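PDB 6LH8: aerolysin-like protein from Bombina maxima, which belongs to the aerolysin-like pore-forming proteins and probably takes part in pore formation or its regulation in the toad's endolysosomal pathway. Local coordinates for residues Val60-Glu65 against Phe83-Leu88. Numbering follows the deposited sequence.
Sequences VPIGTE and FTYGSL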
ATOM      1  N   VAL A  60      -8.020  25.353 -10.257  1.00 22.15           N
ATOM      2  CA  VAL A  60      -8.875  24.759  -9.225  1.00 23.19           C
ATOM      3  C   VAL A  60      -8.750  25.586  -7.945  1.00 23.18           C
ATOM      4  O   VAL A  60      -7.627  25.846  -7.484  1.00 23.84           O
ATOM      5  CB  VAL A  60      -8.476  23.292  -8.989  1.00 19.48           C
ATOM      6  CG1 VAL A  60      -9.159  22.732  -7.751  1.00 18.98           C
ATOM      7  CG2 VAL A  60      -8.810  22.462 -10.226  1.00 19.53           C
ATOM      8  N   PRO A  61      -9.859  26.066  -7.374  1.00 27.37           N
ATOM      9  CA  PRO A  61      -9.760  26.919  -6.182  1.00 25.79           C
ATOM     10  C   PRO A  61      -9.218  26.163  -4.985  1.00 25.19           C
ATOM     11  O   PRO A  61      -9.555  25.001  -4.753  1.00 22.32           O
ATOM     12  CB  PRO A  61     -11.212  27.359  -5.944  1.00 28.74           C
ATOM     13  CG  PRO A  61     -11.908  27.138  -7.252  1.00 32.51           C
ATOM     14  CD  PRO A  61     -11.238  25.951  -7.866  1.00 24.04           C
ATOM     15  N   ILE A  62      -8.364  26.837  -4.214  1.00 23.94           N
ATOM     16  CA  ILE A  62      -7.936  26.269  -2.943  1.00 24.54           C
ATOM     17  C   ILE A  62      -9.156  26.030  -2.056  1.00 26.50           C
ATOM     18  O   ILE A  62     -10.065  26.868  -1.969  1.00 28.35           O
ATOM     19  CB  ILE A  62      -6.898  27.191  -2.280  1.00 28.68           C
ATOM     20  CG1 ILE A  62      -5.586  27.107  -3.063  1.00 31.99           C
ATOM     21  CG2 ILE A  62      -6.679  26.786  -0.830  1.00 27.74           C
ATOM     22  CD1 ILE A  62      -4.445  27.865  -2.438  1.00 39.68           C
ATOM     23  N   GLY A  63      -9.194  24.862  -1.416  1.00 21.55           N
ATOM     24  CA  GLY A  63     -10.326  24.428  -0.625  1.00 23.81           C
ATOM     25  C   GLY A  63     -11.283  23.496  -1.342  1.00 23.44           C
ATOM     26  O   GLY A  63     -12.175  22.934  -0.690  1.00 25.88           O
ATOM     27  N   THR A  64     -11.138  23.332  -2.659  1.00 25.03           N
ATOM     28  CA  THR A  64     -11.993  22.416  -3.411  1.00 25.66           C
ATOM     29  C   THR A  64     -11.853  21.000  -2.875  1.00 25.84           C
ATOM     30  O   THR A  64     -10.738  20.507  -2.670  1.00 23.79           O
ATOM     31  CB  THR A  64     -11.625  22.445  -4.897  1.00 22.90           C
ATOM     32  OG1 THR A  64     -11.827  23.758  -5.420  1.00 24.51           O
ATOM     33  CG2 THR A  64     -12.480  21.464  -5.690  1.00 25.46           C
ATOM     34  N   GLU A  65     -12.985  20.335  -2.653  1.00 25.72           N
ATOM     35  CA  GLU A  65     -12.968  18.965  -2.163  1.00 26.33           C
ATOM     36  C   GLU A  65     -13.010  18.004  -3.341  1.00 25.90           C
ATOM     37  O   GLU A  65     -13.753  18.215  -4.304  1.00 24.64           O
ATOM     38  CB  GLU A  65     -14.137  18.707  -1.209  1.00 29.18           C
ATOM     39  CG  GLU A  65     -13.958  19.388   0.150  1.00 36.24           C
ATOM     40  CD  GLU A  65     -14.882  18.839   1.225  1.00 45.46           C
ATOM     41  OE1 GLU A  65     -15.790  18.052   0.889  1.00 43.70           O
ATOM     42  OE2 GLU A  65     -14.700  19.196   2.410  1.00 46.98           O
ATOM     43  N   PHE A  83      -9.991  14.321  -0.492  1.00 21.57           N
ATOM     44  CA  PHE A  83      -8.897  15.279  -0.456  1.00 21.75           C
ATOM     45  C   PHE A  83      -9.465  16.694  -0.465  1.00 22.13           C
ATOM     46  O   PHE A  83     -10.577  16.939  -0.926  1.00 25.15           O
ATOM     47  CB  PHE A  83      -7.963  15.096  -1.654  1.00 20.48           C
ATOM     48  CG  PHE A  83      -7.402  13.698  -1.799  1.00 20.88           C
ATOM     49  CD1 PHE A  83      -6.348  13.278  -1.012  1.00 22.42           C
ATOM     50  CD2 PHE A  83      -7.899  12.829  -2.760  1.00 23.31           C
ATOM     51  CE1 PHE A  83      -5.813  11.996  -1.157  1.00 22.60           C
ATOM     52  CE2 PHE A  83      -7.377  11.536  -2.915  1.00 22.70           C
ATOM     53  CZ  PHE A  83      -6.328  11.122  -2.108  1.00 23.95           C
ATOM     54  N   THR A  84      -8.687  17.635   0.054  1.00 18.85           N
ATOM     55  CA  THR A  84      -9.018  19.054  -0.044  1.00 19.43           C
ATOM     56  C   THR A  84      -7.813  19.743  -0.665  1.00 22.25           C
ATOM     57  O   THR A  84      -6.725  19.725  -0.085  1.00 22.27           O
ATOM     58  CB  THR A  84      -9.359  19.652   1.326  1.00 25.89           C
ATOM     59  OG1 THR A  84     -10.541  19.027   1.825  1.00 25.38           O
ATOM     60  CG2 THR A  84      -9.615  21.158   1.219  1.00 22.84           C
ATOM     61  N   TYR A  85      -7.985  20.296  -1.867  1.00 21.10           N
ATOM     62  CA  TYR A  85      -6.862  20.936  -2.535  1.00 19.96           C
ATOM     63  C   TYR A  85      -6.330  22.096  -1.693  1.00 20.85           C
ATOM     64  O   TYR A  85      -7.091  22.957  -1.238  1.00 21.98           O
ATOM     65  CB  TYR A  85      -7.269  21.420  -3.930  1.00 19.45           C
ATOM     66  CG  TYR A  85      -6.177  22.243  -4.597  1.00 19.88           C
ATOM     67  CD1 TYR A  85      -4.869  21.753  -4.676  1.00 22.73           C
ATOM     68  CD2 TYR A  85      -6.435  23.511  -5.113  1.00 19.95           C
ATOM     69  CE1 TYR A  85      -3.864  22.501  -5.248  1.00 22.22           C
ATOM     70  CE2 TYR A  85      -5.428  24.263  -5.695  1.00 22.15           C
ATOM     71  CZ  TYR A  85      -4.138  23.746  -5.756  1.00 25.01           C
ATOM     72  OH  TYR A  85      -3.106  24.465  -6.316  1.00 24.11           O
ATOM     73  N   GLY A  86      -5.014  22.084  -1.454  1.00 20.32           N
ATOM     74  CA  GLY A  86      -4.351  23.102  -0.676  1.00 22.94           C
ATOM     75  C   GLY A  86      -4.194  22.800   0.804  1.00 24.37           C
ATOM     76  O   GLY A  86      -3.549  23.599   1.507  1.00 29.18           O
ATOM     77  N   SER A  87      -4.741  21.684   1.306  1.00 21.40           N
ATOM     78  CA  SER A  87      -4.581  21.385   2.731  1.00 25.93           C
ATOM     79  C   SER A  87      -4.609  19.902   3.104  1.00 25.95           C
ATOM     80  O   SER A  87      -4.027  19.532   4.127  1.00 27.46           O
ATOM     81  CB  SER A  87      -5.636  22.126   3.564  1.00 28.61           C
ATOM     82  OG  SER A  87      -6.956  21.771   3.211  1.00 30.83           O
ATOM     83  N   LEU A  88      -5.276  19.037   2.333  1.00 22.42           N
ATOM     84  CA  LEU A  88      -5.210  17.597   2.607  1.00 22.04           C
ATOM     85  C   LEU A  88      -5.088  16.890   1.263  1.00 22.72           C
ATOM     86  O   LEU A  88      -6.092  16.708   0.571  1.00 22.51           O
ATOM     87  CB  LEU A  88      -6.426  17.104   3.382  1.00 22.37           C
ATOM     88  CG  LEU A  88      -6.373  15.742   4.101  1.00 25.52           C
ATOM     89  CD1 LEU A  88      -6.425  14.552   3.151  1.00 24.71           C
ATOM     90  CD2 LEU A  88      -5.157  15.634   5.009  1.00 26.33           C
TER
HETATM   91  O   HOH W   1     -12.277  20.671   3.193  1.00 39.32           O
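Y85 is gripped by the 60-65 loop through both its backbone and its ring. Y85 N donates to T64 O at 2.9 Å (163° at the hydrogen). In return G63 N donates to Y85 O at 2.8 Å. The anti chi1 (173°) sets Y85 CG beside the carbonyl carbon. P61 O lies at the ring's edge near its plane, 3.5 Å from Y85 CD2. V60 O comes in obliquely, 3.2 Å from Y85 CE2. V60 CG1 and I62 CG1 add apolar contacts, to Y85 CD2 and CE2 respectively. Residues P61 to T64 form a type II beta turn, with positive phi at G63 (98°), leading into strand 65-68. This strand pairs antiparallel with strand 81-84; E65 and T84 are a non-hydrogen-bonded pair, flanked by a CA-H...O contact from E65 CA to F83 O. On their shared face a water bridges E65 OE2 and T84 OG1, and T84 CG2 packs against G63 O at 3.7 Å. The turn is braced by P61 O, which accepts from both T64 N and T64 OG1, the latter at 2.7 Å. The Y85 side chain also touches L54 and T58, and T58 OG1 hydrogen-bonds V60 N.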